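Local coordinates for methyltransferase FkbM (PDB 2PY6), which is probably a methyltransferase of the FkbM family, moving a methyl group onto a substrate not identified here, at residues Leu24-Ala29 and Pro34-Pro39; Ala116-Arg121 and Arg127-Ile132; Ile339-Glu344 and Leu348-Gly353. One frame throughout, in Å; residues are numbered along the deposited sequence.

The three contacts follow one another along the chain, each closing before the next opens. Contact 1 lies on helix 19-32 and the loop before helix 40-49; contact 2 joins strand 114-118 to helix 123-135 at a six-stranded sheet. The centres of contacts 1 and 2 lie about 22 Å apart, their nearest atoms about 8 Å. Contact 3 belongs to a second sheet, of seven strands, and it alone lies in the FkbM methyltransferase domain. Its centre is about 37 Å from that of contact 2, across the centre of the chain, and about 33 Å from that of contact 1. Contacts 2 and 3 thus repeat one kind of packing, a strand against its following helix, in two different sheets.

Contact 1: Leu24-Ala29 and Pro34-Pro39; sequences LAAADA and PMFGIP
Ala29 and Phe36 bring the two backbones closest, with 6.4 Å between their CA atoms, where the helical segment 24-29 faces the irregular segment 34-39 and the chain turns back after helix 19-32. The loop is shaped by a type II beta turn from Met35 to Ile38, closed by Ile38 N donating to Met35 O at 2.9 Å. Phe36 and Gly37 hold the two central positions of this turn; the positive phi of Gly37 (89°) would press a CB against the preceding carbonyl oxygen, which accounts for glycine there.

Phe36 carries the contact from the loop side. Its CG stands anti to the backbone N (chi1 172°), which lays the ring against the helix. The methyl group of Ala29 sits over one face, 3.8 Å from CB to the ring centroid and 28° off the ring normal, which meets the geometry of a CH-pi contact. It is offset toward the rim, and its CB comes to 3.4 Å from Phe36 CD1, with CE1 almost as near. About one helical turn earlier, Ala26 meets the CE2 and CZ part of the rim: its CB is 4.0 Å from Phe36 CE2. The carbonyl O of Ala26 lies 3.9 Å from Phe36 CE2, over the face that Ala29 CB also covers.

Outside the two segments, Thr199 of helix 184-199 touches both Phe36 and Ala26. Arg148 NH1 hydrogen-bonds to Phe36 O and Gln145 NE2 to Gly37 O, tying the turn to helix 143-149.

The chemistry is mainly apolar: one methyl and a carbonyl oxygen lie over a face, and a second methyl touches the rim, without a hydrogen bond or charge pair between the segments. Shape and dispersion therefore probably do most of the holding between these two segments.

Contact 2: Ala116-Arg121 and Arg127-Ile132; sequences ALNTCR and RFFDQI
Asn118 meets both Phe129 and Asp130, and with Phe129 it has the most surface buried here; the CA atoms of Asn118 and Phe129 are 6.7 Å apart. Asn118 CG stands anti to the backbone N (chi1 -170°), carrying the amide out toward the helix. ND2 donates to Asp130 OD1 at 2.8 Å, nearly straight at 163°; the acceptor lies close to the amide plane, yet the N-H arrives from above the carboxylate plane. OD1 takes Cys120 N at 3.2 Å, an Asx turn at the end of the strand. ND2 also donates to Lys126 O, and the three bonds together probably hold the amide's rotation. Lys126 NZ forms a salt bridge with Asp130 OD2, so both carboxylate oxygens have partners.

Phe129 slants across the amide, its CB 3.5 Å from Asn118 ND2 and its ring plane 83° from that of the amide. Cys120 SG approaches the ring edge near its plane, 3.8 Å from Phe129 CD2, as a sulfur-aromatic contact.

The contact joins the first strand and the helix of the beta-alpha-beta unit 114-118, 123-135 and 140-142. Phe129 continues onto Leu58 of strand 54-58 and Thr101 of helix 101-109, while Asn118 pairs through its backbone with Leu141 of the edge strand.

Contact 3: Ile339-Glu344 and Leu348-Gly353; sequences IKMDIE and LSALKG
Met341, a selenomethionine in the deposited chain, reaches from strand 338-341 to Ala350 and Leu351 on the helix that follows. From CB, directed at the helix, CG runs anti to the backbone N (chi1 -169°), and the chain stays extended through chi2, carrying its end across the gap between backbones whose nearest CA atoms, those of Met341 and Ala350, are 8.7 Å apart. CB and CG serve as the spacer: the first atom to touch the helix is SE, 3.9 Å from Ala350 CB and also near Leu351 CG. There the chain bends at chi3 (-74°), and the terminal CE settles between two helix side chains, 3.7 Å from Ala350 CB and 3.8 Å from Leu351 CD2.

The Ala350 methyl is shared. Ile343 CD1 meets it at 3.6 Å, so two residues of the segment 339-344, alternating along the chain, converge on one small side chain. Leu351 points its CB past the strand, but its branch turns back: CG lies 3.9 Å from Met341 CE, and CD2 completes the touch. With an alanine at Leu351, CE would probably lose the support of CD2 and CG, leaving a gap and the end of the selenomethionine freer to swing about its CG-SE bond.

The segments thus meet through apolar groups alone, packing a parallel strand against its following helix, as in a Rossmann-like methyltransferase core. Strand 338-341 runs between strands 229-233 and 364-368; Met341 and Leu351 both touch Ile367 of the latter, while Ile343 rests on Cys233 of the former. Leu351 also packs on Leu379 and Ile383 of helix 375-386.

Contact 1: Leu24-Ala29 and Pro34-Pro39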
ATOM      1  N   LEU A  24       3.585   2.050  45.870  1.00 27.76           N
ATOM      2  CA  LEU A  24       3.578   1.368  47.149  1.00 29.70           C
ATOM      3  C   LEU A  24       2.260   0.672  47.393  1.00 29.12           C
ATOM      4  O   LEU A  24       2.240  -0.465  47.847  1.00 30.74           O
ATOM      5  CB  LEU A  24       3.893   2.360  48.267  1.00 33.15           C
ATOM      6  CG  LEU A  24       5.303   2.941  48.243  1.00 33.13           C
ATOM      7  CD1 LEU A  24       5.515   3.972  49.380  1.00 34.88           C
ATOM      8  CD2 LEU A  24       6.328   1.840  48.343  1.00 38.11           C
ATOM      9  N   ALA A  25       1.162   1.349  47.087  1.00 30.42           N
ATOM     10  CA  ALA A  25      -0.183   0.767  47.205  1.00 30.11           C
ATOM     11  C   ALA A  25      -0.358  -0.448  46.286  1.00 30.44           C
ATOM     12  O   ALA A  25      -0.962  -1.440  46.673  1.00 35.15           O
ATOM     13  CB  ALA A  25      -1.250   1.815  46.858  1.00 30.37           C
ATOM     14  N   ALA A  26       0.140  -0.363  45.061  1.00 29.74           N
ATOM     15  CA  ALA A  26       0.022  -1.489  44.138  1.00 30.69           C
ATOM     16  C   ALA A  26       0.853  -2.690  44.613  1.00 29.01           C
ATOM     17  O   ALA A  26       0.435  -3.831  44.520  1.00 28.90           O
ATOM     18  CB  ALA A  26       0.424  -1.079  42.765  1.00 29.71           C
ATOM     19  N   ALA A  27       2.036  -2.423  45.136  1.00 29.77           N
ATOM     20  CA  ALA A  27       2.907  -3.471  45.601  1.00 28.51           C
ATOM     21  C   ALA A  27       2.311  -4.172  46.821  1.00 29.59           C
ATOM     22  O   ALA A  27       2.411  -5.394  46.960  1.00 29.85           O
ATOM     23  CB  ALA A  27       4.264  -2.892  45.918  1.00 30.86           C
ATOM     24  N   ASP A  28       1.675  -3.406  47.697  1.00 27.53           N
ATOM     25  CA  ASP A  28       1.038  -4.016  48.848  1.00 31.21           C
ATOM     26  C   ASP A  28      -0.165  -4.848  48.439  1.00 30.16           C
ATOM     27  O   ASP A  28      -0.349  -5.946  48.974  1.00 30.90           O
ATOM     28  CB  ASP A  28       0.657  -2.982  49.904  1.00 31.83           C
ATOM     29  CG  ASP A  28       1.880  -2.431  50.670  1.00 42.79           C
ATOM     30  OD1 ASP A  28       3.014  -2.944  50.496  1.00 40.59           O
ATOM     31  OD2 ASP A  28       1.694  -1.475  51.460  1.00 53.60           O
ATOM     32  N   ALA A  29      -0.946  -4.341  47.478  1.00 29.47           N
ATOM     33  CA  ALA A  29      -2.153  -5.011  47.005  1.00 27.44           C
ATOM     34  C   ALA A  29      -1.797  -6.351  46.375  1.00 25.67           C
ATOM     35  O   ALA A  29      -2.358  -7.373  46.757  1.00 22.49           O
ATOM     36  CB  ALA A  29      -2.896  -4.121  46.028  1.00 28.96           C
ATOM     37  N   PRO A  34      -2.755 -12.318  44.381  1.00 23.82           N
ATOM     38  CA  PRO A  34      -2.152 -12.574  43.081  1.00 24.45           C
ATOM     39  C   PRO A  34      -3.024 -12.184  41.873  1.00 25.24           C
ATOM     40  O   PRO A  34      -2.514 -12.006  40.766  1.00 23.95           O
ATOM     41  CB  PRO A  34      -1.851 -14.068  43.127  1.00 26.59           C
ATOM     42  CG  PRO A  34      -2.599 -14.612  44.155  1.00 26.69           C
ATOM     43  CD  PRO A  34      -2.958 -13.558  45.131  1.00 28.62           C
HETATM   44  N   MSE A  35      -4.327 -12.015  42.091  1.00 26.21           N
HETATM   45  CA  MSE A  35      -5.241 -11.589  41.042  1.00 25.54           C
HETATM   46  C   MSE A  35      -5.385 -10.055  41.009  1.00 27.10           C
HETATM   47  O   MSE A  35      -6.202  -9.520  40.254  1.00 25.35           O
HETATM   48  CB  MSE A  35      -6.597 -12.283  41.244  1.00 28.98           C
HETATM   49  CG  MSE A  35      -6.516 -13.805  41.162  1.00 31.73           C
HETATM   50 SE   MSE A  35      -5.908 -14.324  39.375  0.75 38.36          SE
HETATM   51  CE  MSE A  35      -7.614 -14.124  38.386  1.00 32.00           C
ATOM     52  N   PHE A  36      -4.561  -9.340  41.789  1.00 27.75           N
ATOM     53  CA  PHE A  36      -4.564  -7.895  41.777  1.00 26.85           C
ATOM     54  C   PHE A  36      -4.381  -7.436  40.360  1.00 27.61           C
ATOM     55  O   PHE A  36      -3.525  -7.955  39.636  1.00 27.70           O
ATOM     56  CB  PHE A  36      -3.425  -7.298  42.602  1.00 25.81           C
ATOM     57  CG  PHE A  36      -3.299  -5.776  42.425  1.00 30.42           C
ATOM     58  CD1 PHE A  36      -4.250  -4.908  42.981  1.00 27.32           C
ATOM     59  CD2 PHE A  36      -2.255  -5.228  41.714  1.00 28.43           C
ATOM     60  CE1 PHE A  36      -4.154  -3.548  42.833  1.00 26.56           C
ATOM     61  CE2 PHE A  36      -2.139  -3.881  41.575  1.00 27.43           C
ATOM     62  CZ  PHE A  36      -3.096  -3.017  42.126  1.00 27.52           C
ATOM     63  N   GLY A  37      -5.169  -6.473  39.937  1.00 30.28           N
ATOM     64  CA  GLY A  37      -5.019  -5.972  38.568  1.00 30.14           C
ATOM     65  C   GLY A  37      -5.859  -6.711  37.525  1.00 33.49           C
ATOM     66  O   GLY A  37      -5.871  -6.309  36.336  1.00 34.50           O
ATOM     67  N   ILE A  38      -6.537  -7.791  37.933  1.00 31.44           N
ATOM     68  CA  ILE A  38      -7.389  -8.531  37.028  1.00 31.40           C
ATOM     69  C   ILE A  38      -8.843  -8.007  37.180  1.00 31.64           C
ATOM     70  O   ILE A  38      -9.332  -7.861  38.282  1.00 30.80           O
ATOM     71  CB  ILE A  38      -7.301 -10.054  37.283  1.00 32.99           C
ATOM     72  CG1 ILE A  38      -5.834 -10.512  37.214  1.00 31.81           C
ATOM     73  CG2 ILE A  38      -8.180 -10.829  36.300  1.00 29.09           C
ATOM     74  CD1 ILE A  38      -5.098 -10.124  35.910  1.00 34.89           C
ATOM     75  N   PRO A  39      -9.517  -7.678  36.060  1.00 31.43           N
ATOM     76  CA  PRO A  39     -10.909  -7.194  36.171  1.00 32.29           C
ATOM     77  C   PRO A  39     -11.821  -8.166  36.908  1.00 28.48           C
ATOM     78  O   PRO A  39     -11.772  -9.360  36.653  1.00 28.35           O
ATOM     79  CB  PRO A  39     -11.346  -7.029  34.717  1.00 30.93           C
ATOM     80  CG  PRO A  39     -10.076  -6.882  33.960  1.00 32.00           C
ATOM     81  CD  PRO A  39      -9.065  -7.718  34.663  1.00 31.66           C
TER

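Contact 2: Ala116-Arg121 and Arg127-Ile132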
ATOM      1  N   ALA A 116     -12.751 -12.336  26.606  1.00 32.89           N
ATOM      2  CA  ALA A 116     -12.048 -11.903  25.409  1.00 31.49           C
ATOM      3  C   ALA A 116     -10.634 -11.394  25.755  1.00 31.72           C
ATOM      4  O   ALA A 116     -10.439 -10.591  26.666  1.00 31.24           O
ATOM      5  CB  ALA A 116     -12.846 -10.851  24.671  1.00 29.51           C
ATOM      6  N   LEU A 117      -9.637 -11.905  25.053  1.00 31.04           N
ATOM      7  CA  LEU A 117      -8.272 -11.391  25.195  1.00 31.07           C
ATOM      8  C   LEU A 117      -8.005 -10.364  24.096  1.00 26.17           C
ATOM      9  O   LEU A 117      -7.893 -10.724  22.940  1.00 30.66           O
ATOM     10  CB  LEU A 117      -7.251 -12.515  25.128  1.00 30.45           C
ATOM     11  CG  LEU A 117      -5.762 -12.136  24.992  1.00 30.96           C
ATOM     12  CD1 LEU A 117      -5.272 -11.052  25.941  1.00 29.38           C
ATOM     13  CD2 LEU A 117      -4.937 -13.380  25.190  1.00 35.71           C
ATOM     14  N   ASN A 118      -7.911  -9.089  24.466  1.00 25.89           N
ATOM     15  CA  ASN A 118      -7.571  -8.029  23.524  1.00 28.45           C
ATOM     16  C   ASN A 118      -6.042  -8.060  23.352  1.00 32.04           C
ATOM     17  O   ASN A 118      -5.306  -7.598  24.230  1.00 34.19           O
ATOM     18  CB  ASN A 118      -8.074  -6.673  24.027  1.00 27.37           C
ATOM     19  CG  ASN A 118      -7.959  -5.554  22.988  1.00 27.39           C
ATOM     20  OD1 ASN A 118      -7.332  -5.718  21.960  1.00 25.81           O
ATOM     21  ND2 ASN A 118      -8.585  -4.406  23.269  1.00 23.03           N
ATOM     22  N   THR A 119      -5.585  -8.581  22.202  1.00 33.79           N
ATOM     23  CA  THR A 119      -4.141  -8.698  21.868  1.00 33.67           C
ATOM     24  C   THR A 119      -3.520  -7.420  21.251  1.00 36.92           C
ATOM     25  O   THR A 119      -2.285  -7.331  21.083  1.00 37.15           O
ATOM     26  CB  THR A 119      -3.872  -9.859  20.873  1.00 33.19           C
ATOM     27  OG1 THR A 119      -4.461  -9.568  19.588  1.00 33.54           O
ATOM     28  CG2 THR A 119      -4.387 -11.146  21.411  1.00 31.71           C
ATOM     29  N   CYS A 120      -4.381  -6.459  20.921  1.00 37.02           N
ATOM     30  CA  CYS A 120      -3.981  -5.193  20.325  1.00 37.43           C
ATOM     31  C   CYS A 120      -3.276  -4.303  21.345  1.00 39.32           C
ATOM     32  O   CYS A 120      -3.643  -4.286  22.526  1.00 38.61           O
ATOM     33  CB  CYS A 120      -5.181  -4.510  19.724  1.00 36.43           C
ATOM     34  SG  CYS A 120      -5.947  -5.550  18.425  1.00 38.26           S
ATOM     35  N   ARG A 121      -2.205  -3.651  20.881  1.00 40.13           N
ATOM     36  CA  ARG A 121      -1.347  -2.812  21.710  1.00 41.32           C
ATOM     37  C   ARG A 121      -1.429  -1.349  21.323  1.00 40.82           C
ATOM     38  O   ARG A 121      -1.016  -0.506  22.120  1.00 42.80           O
ATOM     39  CB  ARG A 121       0.129  -3.223  21.573  1.00 42.97           C
ATOM     40  CG  ARG A 121       0.468  -4.708  21.674  1.00 43.45           C
ATOM     41  CD  ARG A 121       0.241  -5.287  23.026  1.00 49.79           C
ATOM     42  NE  ARG A 121       1.268  -4.901  23.996  1.00 54.44           N
ATOM     43  CZ  ARG A 121       1.345  -5.399  25.231  1.00 51.09           C
ATOM     44  NH1 ARG A 121       0.445  -6.274  25.655  1.00 47.77           N
ATOM     45  NH2 ARG A 121       2.322  -5.020  26.049  1.00 53.23           N
ATOM     46  N   ARG A 127      -8.459   0.313  21.455  1.00 28.46           N
ATOM     47  CA  ARG A 127      -9.644   1.069  21.902  1.00 31.41           C
ATOM     48  C   ARG A 127     -10.931   0.567  21.249  1.00 28.28           C
ATOM     49  O   ARG A 127     -11.977   0.597  21.848  1.00 28.97           O
ATOM     50  CB  ARG A 127      -9.490   2.563  21.549  1.00 33.00           C
ATOM     51  CG  ARG A 127      -8.424   3.287  22.330  1.00 33.31           C
ATOM     52  CD  ARG A 127      -8.218   4.694  21.789  1.00 34.20           C
ATOM     53  NE  ARG A 127      -7.376   5.430  22.716  1.00 32.06           N
ATOM     54  CZ  ARG A 127      -6.953   6.674  22.540  1.00 27.37           C
ATOM     55  NH1 ARG A 127      -7.222   7.339  21.443  1.00 22.25           N
ATOM     56  NH2 ARG A 127      -6.203   7.228  23.467  1.00 34.08           N
ATOM     57  N   PHE A 128     -10.836   0.158  19.990  1.00 29.61           N
ATOM     58  CA  PHE A 128     -11.973  -0.400  19.294  1.00 30.90           C
ATOM     59  C   PHE A 128     -12.478  -1.645  20.051  1.00 29.36           C
ATOM     60  O   PHE A 128     -13.593  -1.690  20.547  1.00 28.03           O
ATOM     61  CB  PHE A 128     -11.604  -0.752  17.839  1.00 31.51           C
ATOM     62  CG  PHE A 128     -12.639  -1.590  17.178  1.00 31.61           C
ATOM     63  CD1 PHE A 128     -13.864  -1.031  16.828  1.00 31.87           C
ATOM     64  CD2 PHE A 128     -12.430  -2.963  16.989  1.00 30.71           C
ATOM     65  CE1 PHE A 128     -14.853  -1.821  16.261  1.00 38.03           C
ATOM     66  CE2 PHE A 128     -13.398  -3.746  16.431  1.00 31.68           C
ATOM     67  CZ  PHE A 128     -14.616  -3.188  16.069  1.00 32.49           C
ATOM     68  N   PHE A 129     -11.635  -2.649  20.174  1.00 31.23           N
ATOM     69  CA  PHE A 129     -12.034  -3.871  20.875  1.00 31.36           C
ATOM     70  C   PHE A 129     -12.411  -3.708  22.357  1.00 31.77           C
ATOM     71  O   PHE A 129     -13.263  -4.440  22.870  1.00 29.77           O
ATOM     72  CB  PHE A 129     -10.947  -4.917  20.739  1.00 32.81           C
ATOM     73  CG  PHE A 129     -10.909  -5.598  19.400  1.00 30.63           C
ATOM     74  CD1 PHE A 129     -12.053  -6.227  18.883  1.00 34.86           C
ATOM     75  CD2 PHE A 129      -9.726  -5.723  18.723  1.00 25.38           C
ATOM     76  CE1 PHE A 129     -11.996  -6.914  17.678  1.00 32.32           C
ATOM     77  CE2 PHE A 129      -9.668  -6.397  17.514  1.00 30.17           C
ATOM     78  CZ  PHE A 129     -10.814  -6.992  17.004  1.00 29.21           C
ATOM     79  N   ASP A 130     -11.729  -2.809  23.060  1.00 30.41           N
ATOM     80  CA  ASP A 130     -12.062  -2.532  24.443  1.00 27.68           C
ATOM     81  C   ASP A 130     -13.442  -1.942  24.536  1.00 27.73           C
ATOM     82  O   ASP A 130     -14.192  -2.346  25.391  1.00 26.37           O
ATOM     83  CB  ASP A 130     -11.030  -1.610  25.122  1.00 28.91           C
ATOM     84  CG  ASP A 130      -9.772  -2.367  25.572  1.00 26.61           C
ATOM     85  OD1 ASP A 130      -9.836  -3.615  25.688  1.00 33.52           O
ATOM     86  OD2 ASP A 130      -8.719  -1.718  25.774  1.00 29.61           O
ATOM     87  N   GLN A 131     -13.800  -1.017  23.643  1.00 27.50           N
ATOM     88  CA  GLN A 131     -15.139  -0.471  23.688  1.00 26.95           C
ATOM     89  C   GLN A 131     -16.163  -1.507  23.236  1.00 24.66           C
ATOM     90  O   GLN A 131     -17.208  -1.575  23.807  1.00 27.33           O
ATOM     91  CB  GLN A 131     -15.272   0.842  22.916  1.00 25.48           C
ATOM     92  CG  GLN A 131     -16.640   1.505  23.093  1.00 31.31           C
ATOM     93  CD  GLN A 131     -17.034   1.743  24.554  1.00 35.74           C
ATOM     94  OE1 GLN A 131     -16.293   2.372  25.323  1.00 30.46           O
ATOM     95  NE2 GLN A 131     -18.219   1.247  24.936  1.00 29.55           N
ATOM     96  N   ILE A 132     -15.900  -2.298  22.203  1.00 27.67           N
ATOM     97  CA  ILE A 132     -16.844  -3.360  21.832  1.00 28.94           C
ATOM     98  C   ILE A 132     -17.204  -4.218  23.042  1.00 30.23           C
ATOM     99  O   ILE A 132     -18.378  -4.528  23.277  1.00 32.48           O
ATOM    100  CB  ILE A 132     -16.249  -4.318  20.757  1.00 31.13           C
ATOM    101  CG1 ILE A 132     -16.169  -3.622  19.391  1.00 36.32           C
ATOM    102  CG2 ILE A 132     -17.059  -5.627  20.661  1.00 31.81           C
ATOM    103  CD1 ILE A 132     -17.486  -3.123  18.857  1.00 37.28           C
TER

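Contact 3: Ile339-Glu344 and Leu348-Gly353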
ATOM      1  N   ILE A 339      28.915   5.102  25.234  1.00 27.51           N
ATOM      2  CA  ILE A 339      28.573   3.692  25.055  1.00 27.69           C
ATOM      3  C   ILE A 339      27.030   3.530  25.045  1.00 28.49           C
ATOM      4  O   ILE A 339      26.327   3.835  26.029  1.00 26.68           O
ATOM      5  CB  ILE A 339      29.238   2.733  26.091  1.00 25.47           C
ATOM      6  CG1 ILE A 339      30.764   2.860  26.052  1.00 29.28           C
ATOM      7  CG2 ILE A 339      28.846   1.239  25.800  1.00 30.83           C
ATOM      8  CD1 ILE A 339      31.465   2.269  27.233  1.00 26.79           C
ATOM      9  N   LYS A 340      26.529   3.119  23.885  1.00 27.19           N
ATOM     10  CA  LYS A 340      25.135   2.772  23.688  1.00 27.49           C
ATOM     11  C   LYS A 340      25.112   1.258  23.807  1.00 29.14           C
ATOM     12  O   LYS A 340      26.005   0.587  23.243  1.00 29.60           O
ATOM     13  CB  LYS A 340      24.647   3.220  22.310  1.00 27.56           C
ATOM     14  CG  LYS A 340      23.256   2.583  21.876  1.00 28.64           C
ATOM     15  CD  LYS A 340      23.487   1.263  21.127  1.00 25.30           C
ATOM     16  CE  LYS A 340      22.299   0.625  20.652  1.00 31.75           C
ATOM     17  NZ  LYS A 340      22.666  -0.190  19.497  1.00 28.33           N
HETATM   18  N   MSE A 341      24.130   0.716  24.526  1.00 27.67           N
HETATM   19  CA  MSE A 341      24.034  -0.720  24.738  1.00 26.71           C
HETATM   20  C   MSE A 341      22.591  -1.207  24.694  1.00 29.71           C
HETATM   21  O   MSE A 341      21.733  -0.749  25.481  1.00 26.41           O
HETATM   22  CB  MSE A 341      24.646  -1.114  26.073  1.00 26.80           C
HETATM   23  CG  MSE A 341      24.811  -2.624  26.251  1.00 29.04           C
HETATM   24 SE   MSE A 341      25.580  -3.178  27.900  0.75 24.05          SE
HETATM   25  CE  MSE A 341      27.293  -2.713  27.570  1.00 25.53           C
ATOM     26  N   ASP A 342      22.341  -2.137  23.767  1.00 28.46           N
ATOM     27  CA  ASP A 342      21.079  -2.834  23.665  1.00 29.15           C
ATOM     28  C   ASP A 342      21.380  -4.209  23.070  1.00 30.65           C
ATOM     29  O   ASP A 342      21.401  -4.353  21.850  1.00 28.39           O
ATOM     30  CB  ASP A 342      20.105  -2.103  22.764  1.00 30.54           C
ATOM     31  CG  ASP A 342      18.741  -2.783  22.696  1.00 33.66           C
ATOM     32  OD1 ASP A 342      18.429  -3.705  23.491  1.00 36.87           O
ATOM     33  OD2 ASP A 342      17.979  -2.382  21.818  1.00 37.41           O
ATOM     34  N   ILE A 343      21.579  -5.208  23.933  1.00 30.10           N
ATOM     35  CA  ILE A 343      21.961  -6.559  23.474  1.00 33.10           C
ATOM     36  C   ILE A 343      21.054  -7.673  23.951  1.00 33.47           C
ATOM     37  O   ILE A 343      20.317  -7.511  24.916  1.00 33.05           O
ATOM     38  CB  ILE A 343      23.470  -6.840  23.823  1.00 33.81           C
ATOM     39  CG1 ILE A 343      23.726  -6.852  25.331  1.00 28.02           C
ATOM     40  CG2 ILE A 343      24.335  -5.739  23.179  1.00 35.48           C
ATOM     41  CD1 ILE A 343      25.085  -7.436  25.750  1.00 30.79           C
ATOM     42  N   GLU A 344      21.078  -8.802  23.245  1.00 38.41           N
ATOM     43  CA  GLU A 344      20.252  -9.973  23.657  1.00 42.21           C
ATOM     44  C   GLU A 344      20.826 -10.700  24.909  1.00 41.85           C
ATOM     45  O   GLU A 344      20.078 -11.184  25.782  1.00 40.72           O
ATOM     46  CB  GLU A 344      20.059 -10.972  22.488  1.00 44.61           C
ATOM     47  N   LEU A 348      24.955  -7.053  32.022  1.00 26.99           N
ATOM     48  CA  LEU A 348      25.855  -6.956  33.160  1.00 27.83           C
ATOM     49  C   LEU A 348      27.223  -7.503  32.747  1.00 28.33           C
ATOM     50  O   LEU A 348      28.210  -6.858  33.028  1.00 29.29           O
ATOM     51  CB  LEU A 348      25.317  -7.717  34.370  1.00 30.52           C
ATOM     52  CG  LEU A 348      26.147  -7.585  35.661  1.00 31.22           C
ATOM     53  CD1 LEU A 348      26.243  -6.151  36.120  1.00 40.12           C
ATOM     54  CD2 LEU A 348      25.582  -8.480  36.805  1.00 33.15           C
ATOM     55  N   SER A 349      27.284  -8.662  32.066  1.00 27.96           N
ATOM     56  CA  SER A 349      28.570  -9.187  31.586  1.00 27.49           C
ATOM     57  C   SER A 349      29.245  -8.247  30.576  1.00 27.39           C
ATOM     58  O   SER A 349      30.480  -8.078  30.563  1.00 27.27           O
ATOM     59  CB  SER A 349      28.425 -10.574  30.959  1.00 32.03           C
ATOM     60  OG  SER A 349      28.225 -11.569  31.950  1.00 41.61           O
ATOM     61  N   ALA A 350      28.434  -7.644  29.730  1.00 25.95           N
ATOM     62  CA  ALA A 350      28.937  -6.726  28.747  1.00 25.73           C
ATOM     63  C   ALA A 350      29.550  -5.490  29.350  1.00 26.61           C
ATOM     64  O   ALA A 350      30.553  -5.032  28.864  1.00 28.74           O
ATOM     65  CB  ALA A 350      27.856  -6.391  27.779  1.00 24.95           C
ATOM     66  N   LEU A 351      28.940  -4.953  30.408  1.00 27.94           N
ATOM     67  CA  LEU A 351      29.452  -3.814  31.116  1.00 26.30           C
ATOM     68  C   LEU A 351      30.745  -4.131  31.862  1.00 27.32           C
ATOM     69  O   LEU A 351      31.644  -3.290  31.931  1.00 24.60           O
ATOM     70  CB  LEU A 351      28.406  -3.277  32.108  1.00 30.19           C
ATOM     71  CG  LEU A 351      27.198  -2.531  31.513  1.00 27.75           C
ATOM     72  CD1 LEU A 351      26.093  -2.399  32.558  1.00 35.55           C
ATOM     73  CD2 LEU A 351      27.582  -1.199  30.996  1.00 36.48           C
ATOM     74  N   LYS A 352      30.850  -5.336  32.402  1.00 29.59           N
ATOM     75  CA  LYS A 352      32.068  -5.758  33.090  1.00 31.69           C
ATOM     76  C   LYS A 352      33.198  -5.853  32.086  1.00 30.32           C
ATOM     77  O   LYS A 352      34.324  -5.572  32.418  1.00 30.46           O
ATOM     78  CB  LYS A 352      31.881  -7.111  33.768  1.00 33.00           C
ATOM     79  CG  LYS A 352      30.886  -7.087  34.914  1.00 32.19           C
ATOM     80  CD  LYS A 352      30.650  -8.458  35.420  1.00 32.44           C
ATOM     81  CE  LYS A 352      29.943  -8.389  36.743  1.00 34.98           C
ATOM     82  NZ  LYS A 352      29.684  -9.721  37.265  1.00 39.93           N
ATOM     83  N   GLY A 353      32.885  -6.242  30.859  1.00 28.02           N
ATOM     84  CA  GLY A 353      33.879  -6.257  29.775  1.00 29.16           C
ATOM     85  C   GLY A 353      34.286  -4.866  29.265  1.00 28.53           C
ATOM     86  O   GLY A 353      35.184  -4.752  28.435  1.00 27.94           O
TER